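PDB 6RIX: replicative DNA helicase from Mycobacterium chimaera, which is named for a helicase that unwinds DNA using ATP, though the crystallised chain is probably the intein that splices itself out of the precursor. Local coordinates for residues B[49-54]-B[109-114]; B[1-6]-B[118-123]; B[15-20]-B[123-128]. All coordinates share one frame; numbering follows the deposited sequence.

Contact 1: residues B[49-54]-B[109-114]; sequences YEVEFS and VQIESA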
loop_
_atom_site.group_PDB
_atom_site.type_symbol
_atom_site.label_atom_id
_atom_site.label_comp_id
_atom_site.label_asym_id
_atom_site.label_seq_id
_atom_site.Cartn_x
_atom_site.Cartn_y
_atom_site.Cartn_z
ATOM N N TYR B 49 -5.695 3.355 -9.792
ATOM C CA TYR B 49 -4.469 3.996 -10.234
ATOM C C TYR B 49 -3.324 2.994 -10.190
ATOM O O TYR B 49 -3.252 2.155 -9.282
ATOM C CB TYR B 49 -4.121 5.195 -9.344
ATOM C CG TYR B 49 -4.872 6.453 -9.730
ATOM C CD1 TYR B 49 -6.235 6.567 -9.496
ATOM C CD2 TYR B 49 -4.219 7.511 -10.345
ATOM C CE1 TYR B 49 -6.930 7.709 -9.868
ATOM C CE2 TYR B 49 -4.897 8.658 -10.705
ATOM C CZ TYR B 49 -6.252 8.747 -10.462
ATOM O OH TYR B 49 -6.928 9.882 -10.828
ATOM N N GLU B 50 -2.418 3.095 -11.155
ATOM C CA GLU B 50 -1.152 2.372 -11.107
ATOM C C GLU B 50 -0.088 3.316 -10.556
ATOM O O GLU B 50 0.164 4.373 -11.138
ATOM C CB GLU B 50 -0.772 1.862 -12.497
ATOM C CG GLU B 50 0.566 1.169 -12.548
ATOM C CD GLU B 50 0.893 0.606 -13.921
ATOM O OE1 GLU B 50 0.044 -0.099 -14.497
ATOM O OE2 GLU B 50 2.005 0.879 -14.423
ATOM N N VAL B 51 0.512 2.961 -9.423
ATOM C CA VAL B 51 1.545 3.782 -8.800
ATOM C C VAL B 51 2.892 3.094 -8.983
ATOM O O VAL B 51 3.075 1.950 -8.554
ATOM C CB VAL B 51 1.253 4.036 -7.313
ATOM C CG1 VAL B 51 2.214 5.083 -6.771
ATOM C CG2 VAL B 51 -0.187 4.488 -7.124
ATOM N N GLU B 52 3.830 3.788 -9.625
ATOM C CA GLU B 52 5.177 3.282 -9.863
ATOM C C GLU B 52 6.158 4.052 -8.992
ATOM O O GLU B 52 6.151 5.291 -8.975
ATOM C CB GLU B 52 5.564 3.409 -11.340
ATOM C CG GLU B 52 6.961 2.886 -11.645
ATOM C CD GLU B 52 7.193 2.647 -13.124
ATOM O OE1 GLU B 52 6.207 2.659 -13.895
ATOM O OE2 GLU B 52 8.367 2.440 -13.510
ATOM N N PHE B 53 6.990 3.317 -8.267
ATOM C CA PHE B 53 7.955 3.898 -7.351
ATOM C C PHE B 53 9.362 3.788 -7.925
ATOM O O PHE B 53 9.624 2.994 -8.833
ATOM C CB PHE B 53 7.863 3.204 -5.991
ATOM C CG PHE B 53 6.519 3.357 -5.351
ATOM C CD1 PHE B 53 6.235 4.476 -4.580
ATOM C CD2 PHE B 53 5.526 2.414 -5.559
ATOM C CE1 PHE B 53 4.997 4.639 -4.000
ATOM C CE2 PHE B 53 4.277 2.577 -4.982
ATOM C CZ PHE B 53 4.018 3.685 -4.194
ATOM N N SER B 54 10.273 4.591 -7.361
ATOM C CA SER B 54 11.627 4.711 -7.897
ATOM C C SER B 54 12.428 3.418 -7.800
ATOM O O SER B 54 13.445 3.279 -8.490
ATOM C CB SER B 54 12.386 5.829 -7.176
ATOM O OG SER B 54 12.388 5.614 -5.774
ATOM N N VAL B 109 11.211 5.632 -0.843
ATOM C CA VAL B 109 11.177 5.621 -2.305
ATOM C C VAL B 109 10.547 6.916 -2.796
ATOM O O VAL B 109 9.862 7.625 -2.054
ATOM C CB VAL B 109 10.378 4.434 -2.895
ATOM C CG1 VAL B 109 11.196 3.154 -2.869
ATOM C CG2 VAL B 109 9.032 4.278 -2.171
ATOM N N GLN B 110 10.762 7.210 -4.072
ATOM C CA GLN B 110 10.135 8.345 -4.726
ATOM C C GLN B 110 9.028 7.848 -5.641
ATOM O O GLN B 110 9.111 6.755 -6.206
ATOM C CB GLN B 110 11.156 9.148 -5.531
ATOM C CG GLN B 110 10.662 10.490 -6.002
ATOM C CD GLN B 110 11.809 11.446 -6.243
ATOM O OE1 GLN B 110 12.842 11.055 -6.786
ATOM N NE2 GLN B 110 11.646 12.700 -5.817
ATOM N N ILE B 111 7.966 8.641 -5.753
ATOM C CA ILE B 111 6.910 8.328 -6.708
ATOM C C ILE B 111 7.411 8.734 -8.090
ATOM O O ILE B 111 7.851 9.872 -8.299
ATOM C CB ILE B 111 5.595 9.040 -6.348
ATOM C CG1 ILE B 111 4.844 8.262 -5.263
ATOM C CG2 ILE B 111 4.684 9.165 -7.579
ATOM C CD1 ILE B 111 5.338 8.522 -3.855
ATOM N N GLU B 112 7.386 7.784 -9.021
ATOM C CA GLU B 112 7.753 8.057 -10.402
ATOM C C GLU B 112 6.543 8.442 -11.237
ATOM O O GLU B 112 6.648 9.311 -12.110
ATOM C CB GLU B 112 8.451 6.843 -11.017
ATOM C CG GLU B 112 9.800 6.523 -10.401
ATOM C CD GLU B 112 10.854 7.600 -10.653
ATOM O OE1 GLU B 112 10.672 8.426 -11.575
ATOM O OE2 GLU B 112 11.875 7.609 -9.931
ATOM N N SER B 113 5.395 7.821 -10.982
ATOM C CA SER B 113 4.184 8.155 -11.717
ATOM C C SER B 113 2.990 7.555 -11.000
ATOM O O SER B 113 3.108 6.570 -10.272
ATOM C CB SER B 113 4.233 7.659 -13.168
ATOM O OG SER B 113 4.385 6.257 -13.231
ATOM N N ALA B 114 1.838 8.175 -11.221
ATOM C CA ALA B 114 0.561 7.669 -10.730
ATOM C C ALA B 114 -0.452 7.964 -11.823
ATOM O O ALA B 114 -0.743 9.131 -12.100
ATOM C CB ALA B 114 0.160 8.331 -9.408
HETATM O O HOH W 1 1.843 4.856 -13.312
#
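With chi1 at 55°, Ser54 holds OG between its own backbone N and carbonyl carbon, which turns the hydroxyl oxygen back onto the strand 106-117. There OG accepts the N-H of Gln110 at 2.8 Å along an almost straight path (173°), while Ser54 N returns a bond of 2.7 Å to Gln110 O, lying in the plane of that carbonyl. The hydroxyl thus stands in for a main-chain acceptor just where strand 48-53 ends. In Phe53, CG lies anti to the carbonyl carbon (chi1 -61°), and the ring runs beside Ile111, CE1 being 3.8 Å from its CG1. Val109 crosses the same side chain obliquely, its CG2 3.7 Å from Phe53 CD1. Trp67 and Ile86 add to this apolar group. Between Glu52 and Phe53 the antiparallel register slips by one residue. Glu52 N binds Ser113 O at 2.9 Å, but Glu52 O takes Glu112 N at 2.8 Å and, more weakly, Ser113 N at 3.3 Å: a classic beta bulge. A water bridges Glu50 O and Ser113 OG. On the polar side the carboxylates of Glu52 and Glu112 stand apart, so any repulsion is probably modest, and the pairing rests on main-chain bonds, helped at one end by the Ser54 hydroxyl, with apolar contacts among Phe53, Val109 and Ile111.

Contact 2: residues B[1-6]-B[118-123]; sequences ALALYT and ASVPVR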
loop_
_atom_site.group_PDB
_atom_site.type_symbol
_atom_site.label_atom_id
_atom_site.label_comp_id
_atom_site.label_asym_id
_atom_site.label_seq_id
_atom_site.Cartn_x
_atom_site.Cartn_y
_atom_site.Cartn_z
ATOM N N ALA B 1 -7.541 0.873 -0.818
ATOM C CA ALA B 1 -7.603 -0.543 -1.169
ATOM C C ALA B 1 -6.571 -0.856 -2.256
ATOM O O ALA B 1 -6.283 -0.012 -3.098
ATOM C CB ALA B 1 -9.018 -0.917 -1.632
ATOM N N LEU B 2 -5.998 -2.056 -2.205
ATOM C CA LEU B 2 -4.998 -2.515 -3.156
ATOM C C LEU B 2 -5.533 -3.677 -3.982
ATOM O O LEU B 2 -6.389 -4.443 -3.526
ATOM C CB LEU B 2 -3.728 -2.982 -2.443
ATOM C CG LEU B 2 -3.062 -1.950 -1.544
ATOM C CD1 LEU B 2 -1.760 -2.540 -0.973
ATOM C CD2 LEU B 2 -2.811 -0.654 -2.324
ATOM N N ALA B 3 -4.999 -3.808 -5.192
ATOM C CA ALA B 3 -5.339 -4.929 -6.063
ATOM C C ALA B 3 -5.117 -6.260 -5.348
ATOM O O ALA B 3 -4.181 -6.409 -4.560
ATOM C CB ALA B 3 -4.476 -4.877 -7.327
ATOM N N LEU B 4 -5.973 -7.251 -5.653
ATOM C CA LEU B 4 -5.843 -8.566 -5.019
ATOM C C LEU B 4 -4.495 -9.211 -5.311
ATOM O O LEU B 4 -4.020 -10.032 -4.518
ATOM C CB LEU B 4 -6.950 -9.511 -5.492
ATOM C CG LEU B 4 -8.397 -9.052 -5.334
ATOM C CD1 LEU B 4 -9.343 -10.210 -5.679
ATOM C CD2 LEU B 4 -8.619 -8.533 -3.934
ATOM N N TYR B 5 -3.886 -8.892 -6.449
ATOM C CA TYR B 5 -2.627 -9.516 -6.812
ATOM C C TYR B 5 -1.421 -8.824 -6.196
ATOM O O TYR B 5 -0.289 -9.231 -6.472
ATOM C CB TYR B 5 -2.476 -9.578 -8.336
ATOM C CG TYR B 5 -2.721 -8.286 -9.104
ATOM C CD1 TYR B 5 -1.845 -7.215 -9.002
ATOM C CD2 TYR B 5 -3.799 -8.168 -9.971
ATOM C CE1 TYR B 5 -2.060 -6.046 -9.716
ATOM C CE2 TYR B 5 -4.016 -7.010 -10.695
ATOM C CZ TYR B 5 -3.139 -5.953 -10.556
ATOM O OH TYR B 5 -3.345 -4.798 -11.273
ATOM N N THR B 6 -1.627 -7.821 -5.362
ATOM C CA THR B 6 -0.500 -7.131 -4.742
ATOM C C THR B 6 0.231 -8.068 -3.783
ATOM O O THR B 6 -0.384 -8.583 -2.843
ATOM C CB THR B 6 -0.959 -5.893 -3.979
ATOM O OG1 THR B 6 -1.795 -5.076 -4.811
ATOM C CG2 THR B 6 0.250 -5.068 -3.576
ATOM N N ALA B 118 -7.503 0.813 -15.761
ATOM C CA ALA B 118 -8.783 0.126 -15.697
ATOM C C ALA B 118 -8.977 -0.485 -14.316
ATOM O O ALA B 118 -8.021 -0.883 -13.654
ATOM C CB ALA B 118 -8.874 -0.952 -16.771
ATOM N N SER B 119 -10.232 -0.555 -13.890
ATOM C CA SER B 119 -10.551 -1.034 -12.556
ATOM C C SER B 119 -10.237 -2.523 -12.431
ATOM O O SER B 119 -10.478 -3.301 -13.355
ATOM C CB SER B 119 -12.029 -0.777 -12.254
ATOM O OG SER B 119 -12.397 -1.328 -11.001
ATOM N N VAL B 120 -9.674 -2.911 -11.290
ATOM C CA VAL B 120 -9.494 -4.318 -10.942
ATOM C C VAL B 120 -10.067 -4.528 -9.549
ATOM O O VAL B 120 -10.232 -3.565 -8.782
ATOM C CB VAL B 120 -8.004 -4.738 -10.990
ATOM C CG1 VAL B 120 -7.414 -4.524 -12.384
ATOM C CG2 VAL B 120 -7.204 -4.005 -9.916
ATOM N N PRO B 121 -10.378 -5.775 -9.185
ATOM C CA PRO B 121 -10.831 -6.033 -7.811
ATOM C C PRO B 121 -9.787 -5.577 -6.795
ATOM O O PRO B 121 -8.584 -5.763 -6.992
ATOM C CB PRO B 121 -11.028 -7.557 -7.780
ATOM C CG PRO B 121 -11.213 -7.957 -9.209
ATOM C CD PRO B 121 -10.407 -6.990 -10.023
ATOM N N VAL B 122 -10.256 -4.965 -5.696
ATOM C CA VAL B 122 -9.383 -4.467 -4.637
ATOM C C VAL B 122 -9.957 -4.840 -3.274
ATOM O O VAL B 122 -11.108 -5.262 -3.142
ATOM C CB VAL B 122 -9.171 -2.938 -4.705
ATOM C CG1 VAL B 122 -8.475 -2.539 -6.005
ATOM C CG2 VAL B 122 -10.507 -2.196 -4.534
ATOM N N ARG B 123 -9.121 -4.661 -2.252
ATOM C CA ARG B 123 -9.452 -5.019 -0.884
ATOM C C ARG B 123 -8.718 -4.092 0.082
ATOM O O ARG B 123 -7.604 -3.645 -0.196
ATOM C CB ARG B 123 -9.053 -6.483 -0.651
ATOM C CG ARG B 123 -9.450 -7.066 0.632
ATOM C CD ARG B 123 -9.720 -8.541 0.417
ATOM N NE ARG B 123 -10.040 -9.163 1.680
ATOM C CZ ARG B 123 -9.274 -10.056 2.282
ATOM N NH1 ARG B 123 -8.133 -10.447 1.718
ATOM N NH2 ARG B 123 -9.654 -10.557 3.444
HETATM O O HOH W 2 -7.055 -7.529 -8.518
#
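Leu2 and Arg123 pair their backbones across the first and last parts of an all-beta chain, an arrangement consistent with the HINT fold of inteins, in which the start of the domain is threaded beside a late strand. As an antiparallel hydrogen-bonded pair they satisfy each other's main chains: Leu2 N donates to Arg123 O at 3.0 Å, and Arg123 N donates to Leu2 O, also at 3.0 Å. Two residues further on, Leu4 N reaches Pro121 O directly at 3.3 Å. Its single N-H is shared with a water, which accepts from Leu4 N at 3.1 Å and donates to Pro121 O at 2.8 Å, bridging the same two atoms. Ala3 O is turned inward on its own segment: it accepts Thr6 N at 3.0 Å, which closes a type I turn, and also Thr6 OG1 at 2.7 Å, both from one face of the carbonyl plane. The nitrogen of Ala1 has partners of its own in Asp62 OD1 and His65 ND1, and the guanidinium of Arg123 is spent on Val20 O and Thr40 O.

Apolar groups fill in around these bonds. Leu4 lies across Pro121 at about a right angle, CD1 against the proline CB, while its other methyl, CD2, rests on Arg123 CB. Ala3 CB sits over one face of the Tyr5 ring, near the rim, and also meets Val120 CG2. At the other end of the pairing, Val122 puts CG2 between its backbone N and carbonyl carbon, where that methyl lies 3.5 Å from Ala1 CB.

Contact 3: residues B[15-20]-B[123-128]; sequences TTMGDV and RCVEVD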
loop_
_atom_site.group_PDB
_atom_site.type_symbol
_atom_site.label_atom_id
_atom_site.label_comp_id
_atom_site.label_asym_id
_atom_site.label_seq_id
_atom_site.Cartn_x
_atom_site.Cartn_y
_atom_site.Cartn_z
ATOM N N THR B 15 2.638 -13.003 0.860
ATOM C CA THR B 15 1.235 -13.311 0.623
ATOM C C THR B 15 0.689 -12.318 -0.395
ATOM O O THR B 15 1.357 -11.358 -0.778
ATOM C CB THR B 15 0.421 -13.263 1.929
ATOM O OG1 THR B 15 -0.879 -13.842 1.724
ATOM C CG2 THR B 15 0.250 -11.840 2.417
ATOM N N THR B 16 -0.529 -12.560 -0.859
ATOM C CA THR B 16 -1.205 -11.573 -1.681
ATOM C C THR B 16 -2.283 -10.877 -0.864
ATOM O O THR B 16 -2.790 -11.410 0.129
ATOM C CB THR B 16 -1.843 -12.207 -2.930
ATOM O OG1 THR B 16 -2.806 -13.183 -2.521
ATOM C CG2 THR B 16 -0.795 -12.872 -3.813
ATOM N N MET B 17 -2.637 -9.674 -1.302
ATOM C CA MET B 17 -3.763 -8.988 -0.693
ATOM C C MET B 17 -5.007 -9.859 -0.743
ATOM O O MET B 17 -5.800 -9.879 0.204
ATOM C CB MET B 17 -4.001 -7.644 -1.383
ATOM C CG MET B 17 -5.249 -6.925 -0.907
ATOM S SD MET B 17 -5.218 -6.621 0.869
ATOM C CE MET B 17 -4.399 -5.020 0.883
ATOM N N GLY B 18 -5.173 -10.631 -1.822
ATOM C CA GLY B 18 -6.333 -11.489 -1.913
ATOM C C GLY B 18 -6.366 -12.585 -0.871
ATOM O O GLY B 18 -7.444 -13.091 -0.551
ATOM N N ASP B 19 -5.208 -12.969 -0.340
ATOM C CA ASP B 19 -5.125 -14.081 0.598
ATOM C C ASP B 19 -5.059 -13.626 2.054
ATOM O O ASP B 19 -4.874 -14.463 2.940
ATOM C CB ASP B 19 -3.914 -14.960 0.261
ATOM C CG ASP B 19 -4.252 -16.083 -0.716
ATOM O OD1 ASP B 19 -5.444 -16.279 -1.021
ATOM O OD2 ASP B 19 -3.322 -16.770 -1.183
ATOM N N VAL B 20 -5.219 -12.322 2.330
ATOM C CA VAL B 20 -5.096 -11.818 3.700
ATOM C C VAL B 20 -6.372 -12.088 4.482
ATOM O O VAL B 20 -7.484 -11.847 4.000
ATOM C CB VAL B 20 -4.768 -10.316 3.696
ATOM C CG1 VAL B 20 -4.738 -9.789 5.122
ATOM C CG2 VAL B 20 -3.444 -10.088 3.036
ATOM N N ARG B 123 -9.121 -4.661 -2.252
ATOM C CA ARG B 123 -9.452 -5.019 -0.884
ATOM C C ARG B 123 -8.718 -4.092 0.082
ATOM O O ARG B 123 -7.604 -3.645 -0.196
ATOM C CB ARG B 123 -9.053 -6.483 -0.651
ATOM C CG ARG B 123 -9.450 -7.066 0.632
ATOM C CD ARG B 123 -9.720 -8.541 0.417
ATOM N NE ARG B 123 -10.040 -9.163 1.680
ATOM C CZ ARG B 123 -9.274 -10.056 2.282
ATOM N NH1 ARG B 123 -8.133 -10.447 1.718
ATOM N NH2 ARG B 123 -9.654 -10.557 3.444
ATOM N N CYS B 124 -9.353 -3.802 1.217
ATOM C CA CYS B 124 -8.771 -2.985 2.276
ATOM C C CYS B 124 -8.457 -3.853 3.484
ATOM O O CYS B 124 -9.227 -4.758 3.819
ATOM C CB CYS B 124 -9.727 -1.872 2.707
ATOM S SG CYS B 124 -9.546 -0.332 1.824
ATOM N N VAL B 125 -7.333 -3.564 4.149
ATOM C CA VAL B 125 -6.986 -4.194 5.415
ATOM C C VAL B 125 -6.655 -3.103 6.426
ATOM O O VAL B 125 -6.120 -2.044 6.078
ATOM C CB VAL B 125 -5.803 -5.183 5.305
ATOM C CG1 VAL B 125 -6.166 -6.369 4.436
ATOM C CG2 VAL B 125 -4.558 -4.475 4.778
ATOM N N GLU B 126 -6.979 -3.373 7.687
ATOM C CA GLU B 126 -6.612 -2.520 8.812
ATOM C C GLU B 126 -5.661 -3.303 9.698
ATOM O O GLU B 126 -5.939 -4.459 10.025
ATOM C CB GLU B 126 -7.827 -2.108 9.632
ATOM C CG GLU B 126 -9.006 -1.582 8.855
ATOM C CD GLU B 126 -9.932 -0.774 9.741
ATOM O OE1 GLU B 126 -11.149 -1.063 9.749
ATOM O OE2 GLU B 126 -9.438 0.137 10.442
ATOM N N VAL B 127 -4.548 -2.683 10.080
ATOM C CA VAL B 127 -3.559 -3.338 10.926
ATOM C C VAL B 127 -3.525 -2.620 12.261
ATOM O O VAL B 127 -3.995 -1.485 12.399
ATOM C CB VAL B 127 -2.164 -3.374 10.271
ATOM C CG1 VAL B 127 -2.181 -4.311 9.045
ATOM C CG2 VAL B 127 -1.711 -1.962 9.902
ATOM N N ASP B 128 -2.973 -3.294 13.269
ATOM C CA ASP B 128 -3.066 -2.787 14.626
ATOM C C ASP B 128 -1.897 -1.886 15.021
ATOM O O ASP B 128 -1.789 -1.524 16.195
ATOM C CB ASP B 128 -3.215 -3.940 15.622
ATOM C CG ASP B 128 -2.023 -4.870 15.640
ATOM O OD1 ASP B 128 -1.049 -4.632 14.904
ATOM O OD2 ASP B 128 -2.064 -5.852 16.411
#
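Met17, opening a short 3-10 turn after strand 13-16, is the first residue of 15-20 to touch 123-128, and it does so with both side chain and carbonyl. The chain leaves with CG anti to the backbone N (chi1 174°) and then bends twice. This lays CG 3.8 Å from Arg123 CB and brings SD, tip to tip, within 3.7 Å of Val125 CG1; the terminal CE comes close to Val125 CG2. Met17 O accepts a weak bond from Arg123 NH1 at 2.8 Å, the angle at the hydrogen being only 124°. Gly18 O lies nearby, 3.6 Å from Arg123 NH1 and oblique to the guanidinium, as a close approach. Asp19 keeps the turn in shape instead, its N bonded to Thr16 O, and its carboxylate stands well away from the arginine.

Val20 then supplies the main grip. Val20 O lies close to the guanidinium plane and takes two donors from the end of that group, Arg123 NH2 at 2.6 Å from Val20 O and Arg123 NH1 at 2.8 Å from Val20 O, the latter on a lone pair. With NE bonded to Thr40 O, the flat group is held on several sides and its rotation is probably fixed. Val20 also turns CG1 onto Val125 CG1, 3.8 Å away, the two side chains crossing at about a right angle, while Tyr134 packs against Met17 and Val125.

Arg123 thereby ties the 3-10 turn to the strand just before Cys124, whose CB points away from 15-20. A cysteine here, with alanine at the first position, is consistent with the splicing site of a class 3 intein of the HINT fold.

In the fold
Along the chain the segments of contacts 2 and 3 alternate, whereas contact 1 is nested inside the loops that both close. Contacts 2 and 3 have centres about 11 Å apart, share Arg123 and use the same strand, 122-127; they also touch through probable hydrogen bonds from Met17 N to Thr6 O and from Gly18 N to Leu4 O. Contact 1 belongs to a different four-stranded sheet, its centre about 16 Å from that of contact 2 and about 21 Å from that of contact 3; contacts 1 and 3 lie on opposite sides of the chain's centre. Strand 106-117 is followed by 122-127, so the chain passes between sheets in a probable HINT domain, while contact 2 sets the first residue near Cys124.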